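Local coordinates for protein NAD nucleotidase (Haemophilus influenzae, PDB 3ZTV) that degrades NAD to adenosine and nicotinamide riboside, acting as a periplasmic, zinc-dependent pyrophosphatase and 5'-nucleotidase of broad substrate range, at residues A[13-18]-A[62-67]; A[435-440]-A[538-543]; A[472-477]-A[485-490]. One frame throughout, in Å; residues are numbered along the deposited sequence.

How the interactions relate
The three contacts are all pairs of neighbouring beta strands, each in a different sheet. Interaction 1 lies in the calcineurin-like phosphoesterase part, where the side chain of His-67 comes to about 9 Å from a zinc ion. Interaction 2, centred about 31 Å away, approaches the zinc site from the C-terminal part: the side chain of Tyr-542 is about 4 Å from a zinc ion, while that of Thr-435 is about 10 Å from the bound adenosine. Interaction 3 is a hairpin formed within the chain that runs between the two strands of interaction 2. Its centre is about 25 Å from that of interaction 2 and 55 Å from that of interaction 1.

Interaction 1 of 3, residues A[13-18]-A[62-67]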
loop_
_atom_site.group_PDB
_atom_site.type_symbol
_atom_site.label_atom_id
_atom_site.label_comp_id
_atom_site.label_asym_id
_atom_site.label_seq_id
_atom_site.Cartn_x
_atom_site.Cartn_y
_atom_site.Cartn_z
ATOM N N LEU A 13 -23.515 -3.539 23.378
ATOM C CA LEU A 13 -22.216 -3.114 23.888
ATOM C C LEU A 13 -22.314 -1.670 24.351
ATOM O O LEU A 13 -23.001 -0.867 23.718
ATOM C CB LEU A 13 -21.178 -3.181 22.766
ATOM C CG LEU A 13 -20.134 -4.288 22.620
ATOM C CD1 LEU A 13 -19.187 -3.891 21.499
ATOM C CD2 LEU A 13 -19.355 -4.490 23.904
ATOM N N SER A 14 -21.597 -1.333 25.423
ATOM C CA SER A 14 -21.548 0.046 25.905
ATOM C C SER A 14 -20.115 0.574 25.789
ATOM O O SER A 14 -19.287 0.348 26.670
ATOM C CB SER A 14 -22.057 0.137 27.347
ATOM O OG SER A 14 -23.416 -0.278 27.390
ATOM N N ILE A 15 -19.824 1.261 24.690
ATOM C CA ILE A 15 -18.477 1.769 24.441
ATOM C C ILE A 15 -18.251 3.079 25.205
ATOM O O ILE A 15 -19.045 4.006 25.119
ATOM C CB ILE A 15 -18.237 1.957 22.936
ATOM C CG1 ILE A 15 -18.523 0.638 22.200
ATOM C CG2 ILE A 15 -16.821 2.454 22.675
ATOM C CD1 ILE A 15 -18.420 0.745 20.708
ATOM N N LEU A 16 -17.156 3.122 25.952
ATOM C CA LEU A 16 -16.750 4.293 26.737
ATOM C C LEU A 16 -15.312 4.583 26.353
ATOM O O LEU A 16 -14.460 3.688 26.435
ATOM C CB LEU A 16 -16.840 3.987 28.231
ATOM C CG LEU A 16 -18.252 3.678 28.750
ATOM C CD1 LEU A 16 -18.210 3.058 30.145
ATOM C CD2 LEU A 16 -19.096 4.945 28.757
ATOM N N HIS A 17 -15.021 5.798 25.895
ATOM C CA HIS A 17 -13.717 6.027 25.290
ATOM C C HIS A 17 -13.166 7.437 25.500
ATOM O O HIS A 17 -13.911 8.416 25.634
ATOM C CB HIS A 17 -13.780 5.693 23.795
ATOM C CG HIS A 17 -14.612 6.645 23.001
ATOM N ND1 HIS A 17 -15.989 6.593 22.945
ATOM C CD2 HIS A 17 -14.244 7.671 22.207
ATOM C CE1 HIS A 17 -16.430 7.562 22.161
ATOM N NE2 HIS A 17 -15.387 8.228 21.698
ATOM N N ILE A 18 -11.837 7.511 25.565
ATOM C CA ILE A 18 -11.106 8.782 25.500
ATOM C C ILE A 18 -9.973 8.670 24.474
ATOM O O ILE A 18 -9.652 7.561 23.995
ATOM C CB ILE A 18 -10.506 9.232 26.871
ATOM C CG1 ILE A 18 -9.276 8.412 27.288
ATOM C CG2 ILE A 18 -11.554 9.194 27.964
ATOM C CD1 ILE A 18 -8.482 9.063 28.441
ATOM N N ASN A 62 -22.392 -4.581 29.611
ATOM C CA ASN A 62 -21.334 -4.871 28.645
ATOM C C ASN A 62 -20.456 -3.675 28.273
ATOM O O ASN A 62 -20.296 -3.358 27.096
ATOM C CB ASN A 62 -21.930 -5.519 27.392
ATOM C CG ASN A 62 -22.686 -6.792 27.711
ATOM O OD1 ASN A 62 -22.333 -7.511 28.649
ATOM N ND2 ASN A 62 -23.735 -7.073 26.944
ATOM N N PRO A 63 -19.848 -3.021 29.278
ATOM C CA PRO A 63 -18.988 -1.878 28.957
ATOM C C PRO A 63 -17.676 -2.308 28.296
ATOM O O PRO A 63 -17.101 -3.346 28.628
ATOM C CB PRO A 63 -18.723 -1.242 30.331
ATOM C CG PRO A 63 -18.863 -2.363 31.302
ATOM C CD PRO A 63 -19.914 -3.287 30.728
ATOM N N LEU A 64 -17.223 -1.484 27.356
ATOM C CA LEU A 64 -15.935 -1.665 26.686
ATOM C C LEU A 64 -15.206 -0.330 26.786
ATOM O O LEU A 64 -15.644 0.662 26.190
ATOM C CB LEU A 64 -16.167 -2.053 25.227
ATOM C CG LEU A 64 -14.937 -2.184 24.330
ATOM C CD1 LEU A 64 -14.041 -3.318 24.827
ATOM C CD2 LEU A 64 -15.332 -2.409 22.880
ATOM N N VAL A 65 -14.107 -0.302 27.537
ATOM C CA VAL A 65 -13.466 0.946 27.928
ATOM C C VAL A 65 -12.159 1.109 27.163
ATOM O O VAL A 65 -11.260 0.281 27.290
ATOM C CB VAL A 65 -13.253 0.984 29.453
ATOM C CG1 VAL A 65 -12.662 2.313 29.882
ATOM C CG2 VAL A 65 -14.582 0.738 30.171
ATOM N N LEU A 66 -12.068 2.170 26.358
ATOM C CA LEU A 66 -11.012 2.286 25.342
ATOM C C LEU A 66 -10.252 3.605 25.385
ATOM O O LEU A 66 -10.818 4.665 25.695
ATOM C CB LEU A 66 -11.619 2.144 23.945
ATOM C CG LEU A 66 -12.496 0.917 23.690
ATOM C CD1 LEU A 66 -13.182 1.049 22.333
ATOM C CD2 LEU A 66 -11.704 -0.379 23.783
ATOM N N HIS A 67 -8.968 3.528 25.032
ATOM C CA HIS A 67 -8.117 4.710 24.883
ATOM C C HIS A 67 -7.510 4.698 23.473
ATOM O O HIS A 67 -6.779 3.768 23.114
ATOM C CB HIS A 67 -7.015 4.701 25.938
ATOM C CG HIS A 67 -6.248 5.985 26.026
ATOM N ND1 HIS A 67 -5.650 6.592 24.937
ATOM C CD2 HIS A 67 -5.979 6.773 27.092
ATOM C CE1 HIS A 67 -5.061 7.709 25.334
ATOM N NE2 HIS A 67 -5.233 7.834 26.639
#
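Ser-14 with Pro-63, through to Ile-18 with His-67, form five consecutive parallel bridges that join two neighbouring strands of the calcineurin-like phosphoesterase sheet. Five alternating backbone bonds hold the register, from Ser-14 N to Asn-62 O (2.9 Å) through to Ile-18 N to Leu-66 O (3.0 Å). At the start of the ladder the donor stands 48° above the carbonyl plane of Asn-62, whereas at its far end the donor lies nearly in line with the C=O bond of Leu-66.

Side chains pack most tightly on one another at the C-terminal ends of the strands. Those of Ile-18 and His-67 cross obliquely: CD1 of Ile-18 is 3.7 Å from CD2 of His-67, and CG1 of Ile-18 makes an off-centre CH-pi contact, 4.1 Å from the ring centroid. Chi1 of 74° puts Ile-18 CG1 between its backbone N and carbonyl carbon, within reach of the ring. On the face of Ile-15 and Leu-66, methyl CG2 of Ile-15 meets CD1 of Leu-66 at 3.9 Å. The Asn-62 and Pro-63 end is looser and partly exposed: Pro-63 CB comes only to 4.3 Å from CD1 of the buried Leu-16, and Asn-62 ND2 bonds to Glu-12 O. Helix 46-59 covers Leu-16.

His-67 has both ring nitrogens hydrogen-bonded, NE2 to His-21 ND1 and ND1 to Gly-69 N. Those two bonds imply a ring fixed in rotation, its CD2 directed to Ile-18, close to zinc ligands Asp-20 and Asp-70.

Interaction 2 of 3, residues A[435-440]-A[538-543]; sequences TLYTYK and GVDTYL
An Asx turn and an ST turn, at Asp-540 and Thr-541, shape the edge strand of a five-stranded mixed sheet where it pairs with Thr-435 to Tyr-439 in the C-terminal part of the nucleotidase. The pairing is antiparallel, with strand directions 152° apart. Thr-438 and Val-539 are the hydrogen-bonded pair, joined N to O in both directions with each donor in the carbonyl plane of its acceptor. Next along, Tyr-437 and Asp-540 form a non-hydrogen-bonded pair. Here the Tyr-437 ring lies flat across the opposite backbone: Val-539 O sits 3.4 Å above its plane, over the centre, and Tyr-437 CD2 meets Asp-540 CB at 3.8 Å.

Beyond this pair side chains enter the bonding. Leu-436 O takes two donors from one residue, Thr-541 N at 3.0 Å and Thr-541 OG1 at 2.7 Å, while OG1 in turn accepts from Leu-543 N. The same turns present Tyr-542, which stacks on His-228 beside the zinc site. Chi1 of -170° sets Asp-540 CG anti to the backbone N; Asp-540 OD1 then lies between two donors that reach it from opposite faces of the carboxylate plane: Tyr-542 N at 3.0 Å, and Thr-435 OG1 at 2.7 Å on the syn side.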
loop_
_atom_site.group_PDB
_atom_site.type_symbol
_atom_site.label_atom_id
_atom_site.label_comp_id
_atom_site.label_asym_id
_atom_site.label_seq_id
_atom_site.Cartn_x
_atom_site.Cartn_y
_atom_site.Cartn_z
ATOM N N THR A 435 2.016 25.651 20.050
ATOM C CA THR A 435 2.575 24.391 19.580
ATOM C C THR A 435 3.220 24.645 18.220
ATOM O O THR A 435 2.952 25.658 17.575
ATOM C CB THR A 435 1.493 23.305 19.431
ATOM O OG1 THR A 435 0.418 23.826 18.643
ATOM C CG2 THR A 435 0.966 22.868 20.797
ATOM N N LEU A 436 4.054 23.712 17.785
ATOM C CA LEU A 436 4.688 23.797 16.475
ATOM C C LEU A 436 3.692 23.415 15.376
ATOM O O LEU A 436 2.999 22.394 15.482
ATOM C CB LEU A 436 5.901 22.874 16.431
ATOM C CG LEU A 436 6.692 22.795 15.124
ATOM C CD1 LEU A 436 7.367 24.116 14.800
ATOM C CD2 LEU A 436 7.732 21.699 15.236
ATOM N N TYR A 437 3.639 24.227 14.320
ATOM C CA TYR A 437 2.705 24.062 13.207
ATOM C C TYR A 437 3.522 24.061 11.910
ATOM O O TYR A 437 4.434 24.883 11.764
ATOM C CB TYR A 437 1.722 25.242 13.192
ATOM C CG TYR A 437 0.461 24.975 12.398
ATOM C CD1 TYR A 437 0.458 25.041 11.011
ATOM C CD2 TYR A 437 -0.720 24.624 13.039
ATOM C CE1 TYR A 437 -0.692 24.773 10.284
ATOM C CE2 TYR A 437 -1.869 24.353 12.321
ATOM C CZ TYR A 437 -1.847 24.431 10.943
ATOM O OH TYR A 437 -2.987 24.163 10.211
ATOM N N THR A 438 3.228 23.162 10.970
ATOM C CA THR A 438 3.981 23.150 9.710
ATOM C C THR A 438 3.118 23.359 8.477
ATOM O O THR A 438 1.935 23.013 8.458
ATOM C CB THR A 438 4.822 21.852 9.507
ATOM O OG1 THR A 438 3.954 20.726 9.305
ATOM C CG2 THR A 438 5.737 21.592 10.695
ATOM N N TYR A 439 3.748 23.915 7.443
ATOM C CA TYR A 439 3.189 24.008 6.101
ATOM C C TYR A 439 4.222 23.518 5.100
ATOM O O TYR A 439 5.427 23.636 5.325
ATOM C CB TYR A 439 2.869 25.457 5.737
ATOM C CG TYR A 439 1.704 26.078 6.470
ATOM C CD1 TYR A 439 0.406 25.619 6.271
ATOM C CD2 TYR A 439 1.892 27.160 7.329
ATOM C CE1 TYR A 439 -0.661 26.193 6.924
ATOM C CE2 TYR A 439 0.824 27.747 7.984
ATOM C CZ TYR A 439 -0.452 27.258 7.771
ATOM O OH TYR A 439 -1.516 27.825 8.418
ATOM N N LYS A 440 3.742 22.978 3.983
ATOM C CA LYS A 440 4.606 22.619 2.862
ATOM C C LYS A 440 4.363 23.679 1.795
ATOM O O LYS A 440 3.266 23.765 1.252
ATOM C CB LYS A 440 4.234 21.234 2.330
ATOM C CG LYS A 440 5.133 20.721 1.213
ATOM C CD LYS A 440 6.491 20.297 1.738
ATOM C CE LYS A 440 7.265 19.527 0.678
ATOM N NZ LYS A 440 8.643 19.189 1.125
ATOM N N GLY A 538 -1.182 21.877 5.930
ATOM C CA GLY A 538 -1.026 22.422 7.267
ATOM C C GLY A 538 -1.316 21.396 8.344
ATOM O O GLY A 538 -2.302 20.647 8.260
ATOM N N VAL A 539 -0.461 21.358 9.361
ATOM C CA VAL A 539 -0.687 20.473 10.494
ATOM C C VAL A 539 -0.179 21.040 11.821
ATOM O O VAL A 539 0.941 21.563 11.919
ATOM C CB VAL A 539 -0.088 19.073 10.234
ATOM C CG1 VAL A 539 1.388 19.171 9.939
ATOM C CG2 VAL A 539 -0.351 18.138 11.408
ATOM N N ASP A 540 -1.032 20.944 12.835
ATOM C CA ASP A 540 -0.652 21.243 14.207
ATOM C C ASP A 540 -0.020 19.975 14.767
ATOM O O ASP A 540 -0.685 18.944 14.892
ATOM C CB ASP A 540 -1.890 21.634 15.026
ATOM C CG ASP A 540 -1.544 22.191 16.402
ATOM O OD1 ASP A 540 -0.440 21.908 16.914
ATOM O OD2 ASP A 540 -2.392 22.912 16.976
ATOM N N THR A 541 1.270 20.033 15.080
ATOM C CA THR A 541 1.975 18.861 15.595
ATOM C C THR A 541 1.638 18.518 17.053
ATOM O O THR A 541 1.965 17.427 17.519
ATOM C CB THR A 541 3.503 19.045 15.555
ATOM O OG1 THR A 541 3.881 20.067 16.492
ATOM C CG2 THR A 541 3.970 19.402 14.151
ATOM N N TYR A 542 1.044 19.472 17.771
ATOM C CA TYR A 542 0.771 19.333 19.212
ATOM C C TYR A 542 2.038 19.194 20.063
ATOM O O TYR A 542 1.992 18.731 21.200
ATOM C CB TYR A 542 -0.250 18.216 19.487
ATOM C CG TYR A 542 -1.557 18.471 18.767
ATOM C CD1 TYR A 542 -2.301 19.619 19.025
ATOM C CD2 TYR A 542 -2.025 17.591 17.803
ATOM C CE1 TYR A 542 -3.474 19.876 18.344
ATOM C CE2 TYR A 542 -3.209 17.837 17.129
ATOM C CZ TYR A 542 -3.924 18.979 17.401
ATOM O OH TYR A 542 -5.104 19.228 16.725
ATOM N N LEU A 543 3.166 19.641 19.515
ATOM C CA LEU A 543 4.425 19.719 20.256
ATOM C C LEU A 543 4.561 21.098 20.909
ATOM O O LEU A 543 4.762 22.094 20.213
ATOM C CB LEU A 543 5.593 19.490 19.296
ATOM C CG LEU A 543 5.625 18.108 18.627
ATOM C CD1 LEU A 543 6.580 18.077 17.439
ATOM C CD2 LEU A 543 5.987 17.040 19.651
#

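Interaction 3 of 3, residues A[472-477]-A[485-490]; sequences IRYEAN and KRLVSV
Arg-486 runs its aliphatic chain past the backbone carbonyl of Asn-477, at the turn end of an antiparallel hairpin. CB and CG of Arg-486 each lie 3.2 Å from Asn-477 O, and its CD 3.3 Å. The chain is extended from CG to NE, and chi4 of 83° then turns CZ aside. Beyond the carbonyl NE bonds to Glu-478 O, and at the tip NH1 reaches Gln-455 OE1. Arg-486 O, meanwhile, accepts from Asn-477 N at 2.8 Å, so the backbone bonds to the partner strand while the side chain lies against its last carbonyl.

A classic beta bulge follows, in which Val-488 and Ser-489 both face Glu-475. The extra residue shifts the register by one between Glu-475 and Ala-476. Val-488 N bonds to Glu-475 O at 2.8 Å. Ser-489 N adds a weak bond to Glu-475 O at 3.3 Å. On the face of Tyr-474 and Ala-476, Leu-487 crosses the tyrosine at about a right angle, its CD2 3.5 Å from Tyr-474 CD2. Further on, Ile-472 CD1 packs on Val-490 CG1 at 3.7 Å.

The hairpin forms the middle of a four-stranded sheet: strand 567-570 pairs with 472-477 and strand 500-502 with 487-493, while helix 443-460 meets Ile-472, Ala-476 and Arg-486.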
loop_
_atom_site.group_PDB
_atom_site.type_symbol
_atom_site.label_atom_id
_atom_site.label_comp_id
_atom_site.label_asym_id
_atom_site.label_seq_id
_atom_site.Cartn_x
_atom_site.Cartn_y
_atom_site.Cartn_z
ATOM N N ILE A 472 17.144 29.102 8.004
ATOM C CA ILE A 472 16.927 30.167 7.028
ATOM C C ILE A 472 17.564 31.431 7.578
ATOM O O ILE A 472 17.508 31.686 8.777
ATOM C CB ILE A 472 15.421 30.406 6.733
ATOM C CG1 ILE A 472 15.250 31.437 5.611
ATOM C CG2 ILE A 472 14.681 30.824 8.002
ATOM C CD1 ILE A 472 13.848 31.509 5.016
ATOM N N ARG A 473 18.202 32.203 6.703
ATOM C CA ARG A 473 18.789 33.473 7.100
ATOM C C ARG A 473 18.564 34.462 5.973
ATOM O O ARG A 473 18.454 34.068 4.810
ATOM C CB ARG A 473 20.281 33.319 7.426
ATOM C CG ARG A 473 21.155 32.938 6.248
ATOM C CD ARG A 473 22.567 32.609 6.707
ATOM N NE ARG A 473 23.464 32.382 5.576
ATOM C CZ ARG A 473 24.681 31.856 5.682
ATOM N NH1 ARG A 473 25.146 31.490 6.869
ATOM N NH2 ARG A 473 25.431 31.692 4.599
ATOM N N TYR A 474 18.462 35.741 6.313
ATOM C CA TYR A 474 18.156 36.728 5.291
ATOM C C TYR A 474 18.736 38.098 5.608
ATOM O O TYR A 474 19.074 38.403 6.756
ATOM C CB TYR A 474 16.634 36.814 5.047
ATOM C CG TYR A 474 15.855 37.439 6.185
ATOM C CD1 TYR A 474 15.364 36.670 7.237
ATOM C CD2 TYR A 474 15.609 38.807 6.206
ATOM C CE1 TYR A 474 14.647 37.259 8.285
ATOM C CE2 TYR A 474 14.897 39.401 7.243
ATOM C CZ TYR A 474 14.422 38.626 8.279
ATOM O OH TYR A 474 13.727 39.243 9.304
ATOM N N GLU A 475 18.879 38.894 4.553
ATOM C CA GLU A 475 19.214 40.303 4.668
ATOM C C GLU A 475 18.039 41.087 4.109
ATOM O O GLU A 475 17.411 40.678 3.128
ATOM C CB GLU A 475 20.489 40.643 3.883
ATOM C CG GLU A 475 20.850 42.132 3.925
ATOM C CD GLU A 475 22.202 42.458 3.312
ATOM O OE1 GLU A 475 22.984 41.528 3.016
ATOM O OE2 GLU A 475 22.477 43.665 3.130
ATOM N N ALA A 476 17.738 42.210 4.748
ATOM C CA ALA A 476 16.621 43.044 4.324
ATOM C C ALA A 476 16.918 44.511 4.606
ATOM O O ALA A 476 17.726 44.830 5.479
ATOM C CB ALA A 476 15.336 42.615 5.034
ATOM N N ASN A 477 16.264 45.394 3.856
ATOM C CA ASN A 477 16.355 46.835 4.086
ATOM C C ASN A 477 15.074 47.345 4.728
ATOM O O ASN A 477 13.984 46.886 4.386
ATOM C CB ASN A 477 16.555 47.586 2.769
ATOM C CG ASN A 477 17.859 47.244 2.083
ATOM O OD1 ASN A 477 18.882 47.034 2.734
ATOM N ND2 ASN A 477 17.825 47.178 0.755
ATOM N N LYS A 485 9.625 45.679 -2.194
ATOM C CA LYS A 485 10.221 44.577 -1.437
ATOM C C LYS A 485 11.358 45.025 -0.521
ATOM O O LYS A 485 12.158 45.892 -0.883
ATOM C CB LYS A 485 10.738 43.502 -2.393
ATOM C CG LYS A 485 9.678 42.935 -3.324
ATOM C CD LYS A 485 8.608 42.159 -2.554
ATOM C CE LYS A 485 7.549 41.597 -3.496
ATOM N NZ LYS A 485 6.628 40.632 -2.821
ATOM N N ARG A 486 11.431 44.429 0.665
ATOM C CA ARG A 486 12.521 44.708 1.597
ATOM C C ARG A 486 13.641 43.662 1.547
ATOM O O ARG A 486 14.775 43.950 1.928
ATOM C CB ARG A 486 11.991 44.830 3.033
ATOM C CG ARG A 486 11.067 46.013 3.280
ATOM C CD ARG A 486 10.779 46.179 4.770
ATOM N NE ARG A 486 10.000 47.387 5.052
ATOM C CZ ARG A 486 8.675 47.466 4.956
ATOM N NH1 ARG A 486 7.960 46.411 4.584
ATOM N NH2 ARG A 486 8.061 48.611 5.235
ATOM N N LEU A 487 13.329 42.450 1.100
ATOM C CA LEU A 487 14.335 41.389 1.093
ATOM C C LEU A 487 15.467 41.649 0.104
ATOM O O LEU A 487 15.234 42.062 -1.032
ATOM C CB LEU A 487 13.701 40.023 0.824
ATOM C CG LEU A 487 12.918 39.406 1.990
ATOM C CD1 LEU A 487 12.170 38.170 1.521
ATOM C CD2 LEU A 487 13.837 39.066 3.150
ATOM N N VAL A 488 16.688 41.387 0.561
ATOM C CA VAL A 488 17.894 41.535 -0.251
ATOM C C VAL A 488 18.429 40.162 -0.655
ATOM O O VAL A 488 18.786 39.938 -1.810
ATOM C CB VAL A 488 18.983 42.316 0.514
ATOM C CG1 VAL A 488 20.310 42.295 -0.239
ATOM C CG2 VAL A 488 18.527 43.746 0.753
ATOM N N SER A 489 18.475 39.243 0.306
ATOM C CA SER A 489 18.927 37.881 0.046
ATOM C C SER A 489 18.262 36.919 1.028
ATOM O O SER A 489 17.977 37.293 2.165
ATOM C CB SER A 489 20.452 37.802 0.183
ATOM O OG SER A 489 20.867 38.000 1.522
ATOM N N VAL A 490 18.029 35.684 0.585
ATOM C CA VAL A 490 17.488 34.636 1.453
ATOM C C VAL A 490 18.200 33.321 1.162
ATOM O O VAL A 490 18.283 32.898 0.007
ATOM C CB VAL A 490 15.972 34.442 1.260
ATOM C CG1 VAL A 490 15.456 33.357 2.195
ATOM C CG2 VAL A 490 15.230 35.748 1.490
#